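Local coordinates for phosphatidylglycerol lysyltransferase C-terminal domain-containing protein (Bacteroides thetaiotaomicron, PDB 2HQY) that is of unknown function but binds coenzyme A and is probably an acyltransferase related to the C-terminal domain of phosphatidylglycerol lysyltransferases, at residues Asp28-Phe31 / Ser32-Cys35; Phe138-Lys141 / Arg142-Asn146; Tyr157-Thr161 / Pro162-Gln166; Pro225-His228 / Glu229-Gly232; Ile249-Glu252 / Phe253-Ile257. All blocks are in the same frame, centred on the assembly; numbering follows the deposited sequence.

Contact 1: Asp28-Phe31 / Ser32-Cys35; sequences DLSF and SNLC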
loop_
_atom_site.group_PDB
_atom_site.type_symbol
_atom_site.label_atom_id
_atom_site.label_comp_id
_atom_site.label_asym_id
_atom_site.label_seq_id
_atom_site.Cartn_x
_atom_site.Cartn_y
_atom_site.Cartn_z
ATOM N N ASP A 28 -12.297 10.951 6.317
ATOM C CA ASP A 28 -11.271 10.641 5.307
ATOM C C ASP A 28 -10.095 11.610 5.345
ATOM O O ASP A 28 -9.075 11.356 4.699
ATOM C CB ASP A 28 -11.874 10.558 3.916
ATOM C CG ASP A 28 -12.805 9.350 3.776
ATOM O OD1 ASP A 28 -12.523 8.303 4.420
ATOM O OD2 ASP A 28 -13.795 9.435 3.047
ATOM N N LEU A 29 -10.250 12.733 6.053
ATOM C CA LEU A 29 -9.160 13.708 6.176
ATOM C C LEU A 29 -8.285 13.528 7.427
ATOM O O LEU A 29 -7.321 14.296 7.645
ATOM C CB LEU A 29 -9.711 15.147 6.105
ATOM C CG LEU A 29 -10.141 15.567 4.693
ATOM C CD1 LEU A 29 -10.771 16.938 4.781
ATOM C CD2 LEU A 29 -8.983 15.581 3.729
ATOM N N SER A 30 -8.610 12.534 8.250
ATOM C CA SER A 30 -7.690 12.141 9.322
ATOM C C SER A 30 -6.365 11.667 8.721
ATOM O O SER A 30 -6.345 10.863 7.769
ATOM C CB SER A 30 -8.274 11.017 10.151
ATOM O OG SER A 30 -7.212 10.364 10.812
ATOM N N PHE A 31 -5.276 12.173 9.265
ATOM C CA PHE A 31 -3.954 11.775 8.810
ATOM C C PHE A 31 -3.749 10.265 8.937
ATOM O O PHE A 31 -3.190 9.648 8.031
ATOM C CB PHE A 31 -2.846 12.535 9.546
ATOM C CG PHE A 31 -1.475 12.176 9.063
ATOM C CD1 PHE A 31 -1.081 12.503 7.749
ATOM C CD2 PHE A 31 -0.583 11.504 9.886
ATOM C CE1 PHE A 31 0.189 12.174 7.277
ATOM C CE2 PHE A 31 0.731 11.173 9.422
ATOM C CZ PHE A 31 1.105 11.495 8.125
ATOM N N SER A 32 -4.202 9.663 10.051
ATOM C CA SER A 32 -4.102 8.233 10.231
ATOM C C SER A 32 -4.883 7.481 9.144
ATOM O O SER A 32 -4.379 6.483 8.593
ATOM C CB SER A 32 -4.651 7.783 11.607
ATOM O OG SER A 32 -4.430 6.383 11.746
ATOM N N ASN A 33 -6.099 7.934 8.857
ATOM C CA ASN A 33 -6.911 7.252 7.825
ATOM C C ASN A 33 -6.248 7.369 6.446
ATOM O O ASN A 33 -6.186 6.390 5.696
ATOM C CB ASN A 33 -8.323 7.813 7.798
ATOM C CG ASN A 33 -9.205 7.215 8.872
ATOM O OD1 ASN A 33 -8.880 6.160 9.472
ATOM N ND2 ASN A 33 -10.364 7.847 9.080
ATOM N N LEU A 34 -5.683 8.535 6.149
ATOM C CA LEU A 34 -5.005 8.745 4.868
ATOM C C LEU A 34 -3.822 7.780 4.700
ATOM O O LEU A 34 -3.682 7.156 3.644
ATOM C CB LEU A 34 -4.528 10.200 4.739
ATOM C CG LEU A 34 -5.676 11.195 4.502
ATOM C CD1 LEU A 34 -5.228 12.607 4.867
ATOM C CD2 LEU A 34 -6.173 11.159 3.055
ATOM N N CYS A 35 -2.978 7.648 5.735
ATOM C CA CYS A 35 -1.817 6.767 5.622
ATOM C C CYS A 35 -2.204 5.288 5.688
ATOM O O CYS A 35 -1.633 4.455 4.944
ATOM C CB CYS A 35 -0.843 7.048 6.763
ATOM S SG CYS A 35 0.001 8.628 6.608
#
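The Phe31 ring carries the thiol of Cys35 over one face. The sulfur stands 3.8 Å from the ring centroid, 26° off the ring normal, and is shifted toward the rim. Its nearest ring atom is Phe31 CZ, 3.4 Å from Cys35 SG. This is a Cys sulfur-aromatic contact one helical turn apart. It forms because the Phe31 ring leaves the backbone anti to N (chi1 -178°) and lies along the helix toward Cys35. Leu204 of helix 201-204 touches both side chains, and Ile7 also packs on Phe31. A serine in place of Phe31 would probably leave the Cys35 sulfur without its aromatic partner and open a gap between this helix and Leu204. The turn itself is held by backbone bonds from Leu34 N to Ser30 O (2.9 Å) and from Cys35 N to Phe31 O. Leu34 folds back over the chain before the helix, with CD2 3.3 Å from Asp28 O. Ser30 sits just ahead of the first turn. Its OG accepts a straight but weak bond from Asn33 N (3.3 Å, 169°), and His234 NE2 adds a second weak bond to the same oxygen. Asn33 ND2 is held by Cys27 O and Glu267 OE2. The arrangement is a serine N-cap at the start of helix 31-36, in a buried part of the fold.

Contact 2: Phe138-Lys141 / Arg142-Asn146; sequences FQAK and RNHIN
Arg142 starts with CG anti to its carbonyl carbon (chi1 -71°) and bends at chi3 (-58°), which turns the guanidinium back over the first residues of the helix. One face of that group lies on Gln139 CA, 3.5 Å from the plane and toward the rim. Arg142 NH2 comes 3.5 Å from Gln139 NE2, with the amide and guanidinium planes 50° apart. This is a contact, not a bond. The charged end is held instead by Leu133 O and Gly135 O, which both accept from Arg142 NH1. His144 lays its ring flat over the preceding turn. Ala140 O sits 3.0 Å from the ring plane, over the centre, while the same oxygen accepts from His144 N at 3.1 Å. An alanine at His144 would probably uncover that carbonyl and leave Lys141 CD without its contact with His144 CD2, now 4.1 Å away. Lys141 NZ bonds to Ser281 OG and makes a cation-pi contact with Tyr282. The segments form the first turns of helix 139-151. Its Ile145 packs on Ala247, Met248 and Tyr251 of helix 245-256, and Phe138 rests on Leu133 and Gln283 of nearby loops.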
loop_
_atom_site.group_PDB
_atom_site.type_symbol
_atom_site.label_atom_id
_atom_site.label_comp_id
_atom_site.label_asym_id
_atom_site.label_seq_id
_atom_site.Cartn_x
_atom_site.Cartn_y
_atom_site.Cartn_z
ATOM N N PHE A 138 -30.294 9.229 26.225
ATOM C CA PHE A 138 -29.152 8.353 26.521
ATOM C C PHE A 138 -29.390 7.400 27.691
ATOM O O PHE A 138 -28.440 6.797 28.193
ATOM C CB PHE A 138 -27.876 9.168 26.735
ATOM C CG PHE A 138 -27.345 9.794 25.475
ATOM C CD1 PHE A 138 -26.691 9.017 24.514
ATOM C CD2 PHE A 138 -27.510 11.149 25.244
ATOM C CE1 PHE A 138 -26.202 9.592 23.343
ATOM C CE2 PHE A 138 -27.046 11.741 24.068
ATOM C CZ PHE A 138 -26.385 10.964 23.114
ATOM N N GLN A 139 -30.650 7.252 28.123
ATOM C CA GLN A 139 -30.967 6.356 29.230
ATOM C C GLN A 139 -30.543 4.901 29.009
ATOM O O GLN A 139 -29.955 4.296 29.911
ATOM C CB GLN A 139 -32.447 6.425 29.621
ATOM C CG GLN A 139 -32.708 5.717 30.949
ATOM C CD GLN A 139 -33.818 6.355 31.726
ATOM O OE1 GLN A 139 -34.943 6.464 31.243
ATOM N NE2 GLN A 139 -33.511 6.795 32.946
ATOM N N ALA A 140 -30.835 4.336 27.835
ATOM C CA ALA A 140 -30.385 2.976 27.500
ATOM C C ALA A 140 -28.855 2.842 27.543
ATOM O O ALA A 140 -28.328 1.811 27.987
ATOM C CB ALA A 140 -30.912 2.543 26.127
ATOM N N LYS A 141 -28.153 3.873 27.079
ATOM C CA LYS A 141 -26.681 3.837 27.076
ATOM C C LYS A 141 -26.122 3.845 28.502
ATOM O O LYS A 141 -25.188 3.109 28.798
ATOM C CB LYS A 141 -26.086 4.970 26.227
ATOM C CG LYS A 141 -26.507 4.941 24.747
ATOM C CD LYS A 141 -26.154 3.628 24.098
ATOM C CE LYS A 141 -26.514 3.624 22.625
ATOM N NZ LYS A 141 -26.367 2.269 22.047
ATOM N N ARG A 142 -26.722 4.658 29.375
ATOM C CA ARG A 142 -26.368 4.679 30.792
ATOM C C ARG A 142 -26.632 3.325 31.431
ATOM O O ARG A 142 -25.822 2.848 32.240
ATOM C CB ARG A 142 -27.141 5.764 31.544
ATOM C CG ARG A 142 -26.702 7.174 31.208
ATOM C CD ARG A 142 -27.074 8.202 32.301
ATOM N NE ARG A 142 -28.509 8.254 32.594
ATOM C CZ ARG A 142 -29.444 8.801 31.814
ATOM N NH1 ARG A 142 -29.126 9.362 30.650
ATOM N NH2 ARG A 142 -30.717 8.780 32.196
ATOM N N ASN A 143 -27.750 2.703 31.065
ATOM C CA ASN A 143 -28.084 1.366 31.556
ATOM C C ASN A 143 -27.014 0.317 31.217
ATOM O O ASN A 143 -26.685 -0.525 32.061
ATOM C CB ASN A 143 -29.458 0.928 31.034
ATOM C CG ASN A 143 -30.608 1.746 31.622
ATOM O OD1 ASN A 143 -30.431 2.507 32.575
ATOM N ND2 ASN A 143 -31.795 1.583 31.053
ATOM N N HIS A 144 -26.490 0.356 29.980
ATOM C CA HIS A 144 -25.450 -0.593 29.542
ATOM C C HIS A 144 -24.163 -0.390 30.350
ATOM O O HIS A 144 -23.505 -1.360 30.718
ATOM C CB HIS A 144 -25.100 -0.473 28.049
ATOM C CG HIS A 144 -26.278 -0.500 27.125
ATOM N ND1 HIS A 144 -27.482 -1.065 27.489
ATOM C CD2 HIS A 144 -26.441 -0.042 25.858
ATOM C CE1 HIS A 144 -28.339 -0.949 26.486
ATOM N NE2 HIS A 144 -27.733 -0.333 25.487
ATOM N N ILE A 145 -23.811 0.869 30.595
ATOM C CA ILE A 145 -22.605 1.222 31.356
ATOM C C ILE A 145 -22.748 0.706 32.781
ATOM O O ILE A 145 -21.809 0.143 33.361
ATOM C CB ILE A 145 -22.397 2.772 31.416
ATOM C CG1 ILE A 145 -22.095 3.362 30.024
ATOM C CG2 ILE A 145 -21.365 3.157 32.476
ATOM C CD1 ILE A 145 -21.004 2.673 29.266
ATOM N N ASN A 146 -23.936 0.925 33.350
ATOM C CA ASN A 146 -24.213 0.555 34.732
ATOM C C ASN A 146 -24.204 -0.961 34.920
ATOM O O ASN A 146 -23.647 -1.453 35.896
ATOM C CB ASN A 146 -25.551 1.154 35.186
ATOM C CG ASN A 146 -25.474 2.673 35.451
ATOM O OD1 ASN A 146 -24.392 3.256 35.573
ATOM N ND2 ASN A 146 -26.644 3.308 35.554
#

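Contact 3: Tyr157-Thr161 / Pro162-Gln166; sequences YTPIT and PDRIQ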
loop_
_atom_site.group_PDB
_atom_site.type_symbol
_atom_site.label_atom_id
_atom_site.label_comp_id
_atom_site.label_asym_id
_atom_site.label_seq_id
_atom_site.Cartn_x
_atom_site.Cartn_y
_atom_site.Cartn_z
ATOM N N TYR A 157 -9.560 0.244 32.501
ATOM C CA TYR A 157 -9.319 0.956 31.253
ATOM C C TYR A 157 -7.908 1.548 31.275
ATOM O O TYR A 157 -7.487 2.184 32.268
ATOM C CB TYR A 157 -10.334 2.077 31.082
ATOM C CG TYR A 157 -10.070 2.974 29.892
ATOM C CD1 TYR A 157 -10.589 2.662 28.625
ATOM C CD2 TYR A 157 -9.324 4.145 30.020
ATOM C CE1 TYR A 157 -10.351 3.479 27.526
ATOM C CE2 TYR A 157 -9.070 4.963 28.908
ATOM C CZ TYR A 157 -9.583 4.614 27.666
ATOM O OH TYR A 157 -9.344 5.448 26.592
ATOM N N THR A 158 -7.176 1.342 30.193
ATOM C CA THR A 158 -5.839 1.894 30.041
ATOM C C THR A 158 -5.702 2.593 28.689
ATOM O O THR A 158 -6.306 2.127 27.694
ATOM C CB THR A 158 -4.752 0.794 30.115
ATOM O OG1 THR A 158 -5.129 -0.311 29.280
ATOM C CG2 THR A 158 -4.525 0.313 31.553
ATOM N N PRO A 159 -4.889 3.676 28.628
ATOM C CA PRO A 159 -4.545 4.246 27.338
ATOM C C PRO A 159 -3.705 3.244 26.542
ATOM O O PRO A 159 -3.052 2.361 27.130
ATOM C CB PRO A 159 -3.690 5.474 27.697
ATOM C CG PRO A 159 -3.997 5.749 29.144
ATOM C CD PRO A 159 -4.262 4.428 29.746
ATOM N N ILE A 160 -3.741 3.354 25.228
ATOM C CA ILE A 160 -2.821 2.576 24.409
ATOM C C ILE A 160 -1.418 3.178 24.557
ATOM O O ILE A 160 -1.214 4.375 24.337
ATOM C CB ILE A 160 -3.231 2.497 22.912
ATOM C CG1 ILE A 160 -4.538 1.685 22.751
ATOM C CG2 ILE A 160 -2.113 1.831 22.105
ATOM C CD1 ILE A 160 -5.099 1.653 21.321
ATOM N N THR A 161 -0.480 2.349 25.020
ATOM C CA THR A 161 0.921 2.736 25.149
ATOM C C THR A 161 1.703 1.760 24.279
ATOM O O THR A 161 1.153 0.703 23.856
ATOM C CB THR A 161 1.422 2.582 26.605
ATOM O OG1 THR A 161 1.111 1.257 27.041
ATOM C CG2 THR A 161 0.754 3.602 27.518
ATOM N N PRO A 162 2.982 2.084 24.000
ATOM C CA PRO A 162 3.808 1.173 23.194
ATOM C C PRO A 162 3.818 -0.262 23.672
ATOM O O PRO A 162 3.698 -1.149 22.839
ATOM C CB PRO A 162 5.212 1.823 23.255
ATOM C CG PRO A 162 4.882 3.297 23.288
ATOM C CD PRO A 162 3.724 3.332 24.299
ATOM N N ASP A 163 3.909 -0.500 24.983
ATOM C CA ASP A 163 3.949 -1.876 25.483
ATOM C C ASP A 163 2.623 -2.625 25.361
ATOM O O ASP A 163 2.588 -3.853 25.498
ATOM C CB ASP A 163 4.399 -1.930 26.948
ATOM C CG ASP A 163 4.752 -3.356 27.394
ATOM O OD1 ASP A 163 5.452 -4.106 26.627
ATOM O OD2 ASP A 163 4.313 -3.747 28.509
ATOM N N ARG A 164 1.544 -1.880 25.103
ATOM C CA ARG A 164 0.208 -2.453 24.992
ATOM C C ARG A 164 -0.293 -2.595 23.550
ATOM O O ARG A 164 -1.431 -3.039 23.336
ATOM C CB ARG A 164 -0.791 -1.650 25.836
ATOM C CG ARG A 164 -0.488 -1.673 27.344
ATOM C CD ARG A 164 -1.610 -0.988 28.138
ATOM N NE ARG A 164 -1.269 -0.899 29.558
ATOM C CZ ARG A 164 -1.063 0.244 30.216
ATOM N NH1 ARG A 164 -0.763 0.195 31.507
ATOM N NH2 ARG A 164 -1.184 1.436 29.620
ATOM N N ILE A 165 0.551 -2.255 22.573
ATOM C CA ILE A 165 0.184 -2.413 21.162
ATOM C C ILE A 165 -0.054 -3.886 20.847
ATOM O O ILE A 165 -1.043 -4.242 20.163
ATOM C CB ILE A 165 1.273 -1.832 20.215
ATOM C CG1 ILE A 165 1.548 -0.343 20.522
ATOM C CG2 ILE A 165 0.889 -2.052 18.742
ATOM C CD1 ILE A 165 0.520 0.660 19.942
ATOM N N GLN A 166 0.835 -4.750 21.359
ATOM C CA GLN A 166 0.702 -6.184 21.070
ATOM C C GLN A 166 -0.658 -6.779 21.516
ATOM O O GLN A 166 -1.245 -7.639 20.802
ATOM C CB GLN A 166 1.887 -6.999 21.611
ATOM C CG GLN A 166 1.881 -8.446 21.118
ATOM C CD GLN A 166 1.982 -8.529 19.596
ATOM O OE1 GLN A 166 2.885 -7.952 19.010
ATOM N NE2 GLN A 166 1.058 -9.267 18.961
#
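Arg164 reaches back from just before helix 165-179 to the end of strand 156-159, in a strand-to-helix connection. Its NH2 donates to Pro159 O at 3.2 Å, with an N-H...O angle of 144°. The acceptor lies at the guanidinium edge, 23° out of its plane. Thr158 crosses the arginine at about a right angle and, in the conformer given here, covers one face of the group. The methyl Thr158 CG2 then stands 3.7 Å above the plane, over the centre. Thr161 crosses the aliphatic part at a slant, its OG1 3.4 Å from Arg164 CG. The arginine spans this distance because its chain is extended from CG to NE.

The backbone sets the base of the side chain. Arg164 N donates to Thr161 O at 2.9 Å, from well above the carbonyl plane. This bond closes the turn through Pro162 and Asp163. Farther out, Thr158 pairs by backbone bonds with Ile210 and Ile160 with Gly208, both on strand 207-213. That strand also packs on Arg164 through Ile210. Phe201 of helix 201-204 touches both Ile160 and Ile165. Asp163 OD1 forms a salt bridge with Lys88 of the second subunit, so this surface turn takes part in the dimer. The two isoleucines cross at about a right angle, with Ile160 CG2 3.6 Å from Ile165 CD1 in the Ile165 conformer given.

Contact 4: Pro225-His228 / Glu229-Gly232; sequences PINH and ETFG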
loop_
_atom_site.group_PDB
_atom_site.type_symbol
_atom_site.label_atom_id
_atom_site.label_comp_id
_atom_site.label_asym_id
_atom_site.label_seq_id
_atom_site.Cartn_x
_atom_site.Cartn_y
_atom_site.Cartn_z
ATOM N N PRO A 225 -7.388 13.692 15.999
ATOM C CA PRO A 225 -8.125 14.844 15.457
ATOM C C PRO A 225 -8.264 14.798 13.928
ATOM O O PRO A 225 -7.357 14.307 13.222
ATOM C CB PRO A 225 -7.243 16.044 15.884
ATOM C CG PRO A 225 -6.564 15.535 17.132
ATOM C CD PRO A 225 -6.196 14.120 16.744
ATOM N N ILE A 226 -9.405 15.294 13.434
ATOM C CA ILE A 226 -9.647 15.507 11.998
ATOM C C ILE A 226 -9.457 16.994 11.689
ATOM O O ILE A 226 -8.786 17.364 10.726
ATOM C CB ILE A 226 -11.063 15.065 11.580
ATOM C CG1 ILE A 226 -11.182 13.535 11.647
ATOM C CG2 ILE A 226 -11.390 15.553 10.122
ATOM C CD1 ILE A 226 -12.672 13.061 11.880
ATOM N N ASN A 227 -10.074 17.841 12.502
ATOM C CA ASN A 227 -9.774 19.271 12.429
ATOM C C ASN A 227 -9.753 19.850 13.836
ATOM O O ASN A 227 -9.830 19.098 14.823
ATOM C CB ASN A 227 -10.704 20.026 11.445
ATOM C CG ASN A 227 -12.092 20.345 12.027
ATOM O OD1 ASN A 227 -12.471 19.868 13.098
ATOM N ND2 ASN A 227 -12.823 21.221 11.342
ATOM N N HIS A 228 -9.650 21.166 13.944
ATOM C CA HIS A 228 -9.485 21.835 15.228
ATOM C C HIS A 228 -10.582 21.540 16.250
ATOM O O HIS A 228 -10.341 21.597 17.406
ATOM C CB HIS A 228 -9.311 23.323 15.038
ATOM C CG HIS A 228 -10.542 23.996 14.560
ATOM N ND1 HIS A 228 -10.866 24.086 13.238
ATOM C CD2 HIS A 228 -11.549 24.571 15.228
ATOM C CE1 HIS A 228 -12.020 24.689 13.104
ATOM N NE2 HIS A 228 -12.452 25.001 14.300
ATOM N N GLU A 229 -11.775 21.210 15.795
ATOM C CA GLU A 229 -12.908 20.904 16.658
ATOM C C GLU A 229 -13.590 19.523 16.488
ATOM O O GLU A 229 -14.653 19.300 16.997
ATOM C CB GLU A 229 -13.978 21.986 16.559
ATOM C CG GLU A 229 -14.559 22.138 15.205
ATOM C CD GLU A 229 -15.658 23.172 15.112
ATOM O OE1 GLU A 229 -15.884 23.876 16.069
ATOM O OE2 GLU A 229 -16.285 23.268 14.088
ATOM N N THR A 230 -12.944 18.627 15.765
ATOM C CA THR A 230 -13.514 17.310 15.459
ATOM C C THR A 230 -12.450 16.239 15.684
ATOM O O THR A 230 -11.357 16.312 15.128
ATOM C CB THR A 230 -14.042 17.214 13.997
ATOM O OG1 THR A 230 -14.835 18.377 13.685
ATOM C CG2 THR A 230 -14.854 15.933 13.775
ATOM N N PHE A 231 -12.775 15.283 16.543
ATOM C CA PHE A 231 -11.899 14.130 16.792
ATOM C C PHE A 231 -12.532 12.927 16.095
ATOM O O PHE A 231 -13.749 12.725 16.205
ATOM C CB PHE A 231 -11.824 13.887 18.295
ATOM C CG PHE A 231 -10.718 12.948 18.702
ATOM C CD1 PHE A 231 -9.469 13.447 19.057
ATOM C CD2 PHE A 231 -10.914 11.569 18.690
ATOM C CE1 PHE A 231 -8.425 12.584 19.446
ATOM C CE2 PHE A 231 -9.882 10.687 19.067
ATOM C CZ PHE A 231 -8.631 11.206 19.437
ATOM N N GLY A 232 -11.731 12.097 15.436
ATOM C CA GLY A 232 -12.276 10.938 14.730
ATOM C C GLY A 232 -11.927 9.682 15.506
ATOM O O GLY A 232 -10.777 9.482 15.892
HETATM O O HOH W 1 -15.373 22.311 11.798
#
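Asn227 to Thr230 form a type I beta turn that closes an antiparallel hairpin, and a classic beta bulge puts Ile226 and Asn227 both opposite Thr230. Thr230 O therefore takes two backbone bonds, from Ile226 N at 2.8 Å and from Asn227 N at 3.3 Å. The side chain of Asn227 grips the turn from within. Its CG lies between the backbone N and the carbonyl carbon (chi1 79°), which turns OD1 toward the next strand. Asn227 OD1 accepts from Thr230 OG1 (2.9 Å) and from Glu229 N (3.1 Å), the two donors coming from opposite faces of the amide. A water accepts one bond from Asn227 ND2, which also bonds to Ser22 O, and gives one to Glu229 OE2. Glu229 CG packs over the His228 ring face in a CH-pi contact, 4.0 Å from the ring centroid. Ile226 CD1 rests 3.6 Å from Gly232 CA, where a side chain would clash. Pro225 CD meets Phe231 CE1 at 3.8 Å. The hairpin joins strands 216-227 and 230-238. Met20 bonds to its turn. Strand 263-265 pairs in parallel with strand 230-238, through backbone bonds of Glu229 with Tyr263 and of Phe231 with Tyr263 and Asn265.

Contact 5: Ile249-Glu252 / Phe253-Ile257; sequences INYE and FANRI
Asn255 lies over the ring of Tyr251 near the C-terminal end of helix 245-256, the helix between strands 230-238 and 263-265 in a beta-alpha-beta unit. Asn255 ND2 stands 3.5 Å above the ring plane, over its centre, and the ring and amide planes are 65° apart. The same nitrogen donates to Tyr251 O at 3.0 Å, while Asn255 N reaches that oxygen from the opposite face of the carbonyl. Ala131 O is a further acceptor for ND2. Tyr251 CG lies opposite the backbone N (chi1 179°), which sets the ring alongside the helix with one face against the amide.

The closely packed side is the buried one. Ile249 and Phe253 both press on Thr221 of strand 216-227. Regular backbone bonds run from Phe253 N to Ile249 O and from Ala254 N to Asn250 O.

The other side is looser and wetter. Arg256 N bonds weakly to Glu252 O and more closely to Phe253 O (2.9 Å). Glu252 OE2 goes to Tyr155 OH, and the Glu252 and Arg256 side chains are linked through water. That water donates to Glu252 O (2.6 Å) and Glu252 OE1 (2.7 Å), and accepts from Arg256 NE at 2.9 Å.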
loop_
_atom_site.group_PDB
_atom_site.type_symbol
_atom_site.label_atom_id
_atom_site.label_comp_id
_atom_site.label_asym_id
_atom_site.label_seq_id
_atom_site.Cartn_x
_atom_site.Cartn_y
_atom_site.Cartn_z
ATOM N N ILE A 249 -16.054 1.030 26.495
ATOM C CA ILE A 249 -14.836 1.581 25.870
ATOM C C ILE A 249 -15.100 2.903 25.155
ATOM O O ILE A 249 -14.282 3.829 25.210
ATOM C CB ILE A 249 -14.053 0.581 24.983
ATOM C CG1 ILE A 249 -12.623 1.136 24.793
ATOM C CG2 ILE A 249 -14.789 0.280 23.647
ATOM C CD1 ILE A 249 -11.581 0.141 24.569
ATOM N N ASN A 250 -16.273 2.993 24.525
ATOM C CA ASN A 250 -16.752 4.221 23.902
ATOM C C ASN A 250 -16.781 5.362 24.942
ATOM O O ASN A 250 -16.166 6.409 24.739
ATOM C CB ASN A 250 -18.141 3.920 23.303
ATOM C CG ASN A 250 -18.785 5.114 22.607
ATOM O OD1 ASN A 250 -18.558 6.286 22.949
ATOM N ND2 ASN A 250 -19.641 4.797 21.624
ATOM N N TYR A 251 -17.469 5.125 26.071
ATOM C CA TYR A 251 -17.568 6.071 27.172
ATOM C C TYR A 251 -16.204 6.451 27.773
ATOM O O TYR A 251 -15.922 7.634 27.960
ATOM C CB TYR A 251 -18.478 5.484 28.244
ATOM C CG TYR A 251 -18.637 6.379 29.443
ATOM C CD1 TYR A 251 -19.506 7.463 29.409
ATOM C CD2 TYR A 251 -17.886 6.155 30.594
ATOM C CE1 TYR A 251 -19.657 8.291 30.527
ATOM C CE2 TYR A 251 -18.025 6.983 31.727
ATOM C CZ TYR A 251 -18.897 8.048 31.671
ATOM O OH TYR A 251 -19.018 8.859 32.798
ATOM N N GLU A 252 -15.362 5.469 28.094
ATOM C CA GLU A 252 -14.060 5.810 28.713
ATOM C C GLU A 252 -13.205 6.639 27.762
ATOM O O GLU A 252 -12.603 7.630 28.165
ATOM C CB GLU A 252 -13.307 4.542 29.151
ATOM C CG GLU A 252 -13.931 3.863 30.401
ATOM C CD GLU A 252 -13.317 4.351 31.705
ATOM O OE1 GLU A 252 -12.487 5.297 31.674
ATOM O OE2 GLU A 252 -13.688 3.793 32.767
ATOM N N PHE A 253 -13.144 6.238 26.489
ATOM C CA PHE A 253 -12.276 6.949 25.570
ATOM C C PHE A 253 -12.834 8.351 25.252
ATOM O O PHE A 253 -12.048 9.285 25.121
ATOM C CB PHE A 253 -12.024 6.114 24.305
ATOM C CG PHE A 253 -11.039 6.754 23.338
ATOM C CD1 PHE A 253 -9.747 7.075 23.747
ATOM C CD2 PHE A 253 -11.419 7.023 22.032
ATOM C CE1 PHE A 253 -8.830 7.648 22.860
ATOM C CE2 PHE A 253 -10.519 7.606 21.125
ATOM C CZ PHE A 253 -9.216 7.907 21.547
ATOM N N ALA A 254 -14.164 8.499 25.190
ATOM C CA ALA A 254 -14.776 9.827 24.928
ATOM C C ALA A 254 -14.294 10.815 26.003
ATOM O O ALA A 254 -13.974 11.975 25.721
ATOM C CB ALA A 254 -16.315 9.730 24.890
ATOM N N ASN A 255 -14.194 10.317 27.229
ATOM C CA ASN A 255 -13.715 11.144 28.336
ATOM C C ASN A 255 -12.248 11.554 28.282
ATOM O O ASN A 255 -11.827 12.502 28.982
ATOM C CB ASN A 255 -14.106 10.504 29.668
ATOM C CG ASN A 255 -15.545 10.851 30.039
ATOM O OD1 ASN A 255 -15.834 11.973 30.502
ATOM N ND2 ASN A 255 -16.453 9.921 29.807
ATOM N N ARG A 256 -11.475 10.838 27.468
ATOM C CA ARG A 256 -10.049 11.138 27.254
ATOM C C ARG A 256 -9.818 12.092 26.068
ATOM O O ARG A 256 -8.749 12.696 25.939
ATOM C CB ARG A 256 -9.266 9.840 27.042
ATOM C CG ARG A 256 -9.357 8.837 28.207
ATOM C CD ARG A 256 -8.895 9.449 29.553
ATOM N NE ARG A 256 -8.839 8.401 30.580
ATOM C CZ ARG A 256 -7.745 7.790 31.032
ATOM N NH1 ARG A 256 -6.524 8.148 30.622
ATOM N NH2 ARG A 256 -7.896 6.840 31.958
ATOM N N ILE A 257 -10.812 12.229 25.201
ATOM C CA ILE A 257 -10.699 13.142 24.070
ATOM C C ILE A 257 -10.723 14.589 24.597
ATOM O O ILE A 257 -11.629 14.947 25.372
ATOM C CB ILE A 257 -11.862 12.901 23.053
ATOM C CG1 ILE A 257 -11.683 11.540 22.354
ATOM C CG2 ILE A 257 -11.954 14.088 22.058
ATOM C CD1 ILE A 257 -12.924 11.074 21.536
HETATM O O HOH W 2 -11.690 7.674 30.652
#

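Overall arrangement
Contacts 1 and 4 are the buried pair. They touch where Ser30 packs on Ile226, so the capped helix 31-36 rests on the hairpin. Contacts 2 and 5 are both partly buried and lie on two packed helices, 139-151 and 245-256. Contact 5 meets contact 4 through Phe231, contact 3 through Tyr157 and contact 2 through Ile145. Contact 3 is a surface contact, and its turn also reaches the second subunit. The chemistry follows the place. A thiol on a ring and a bulged strand pair occupy the interior, though contact 4 also has a water and His228 at its exposed turn. Arginines serve contacts 2, 3 and 5.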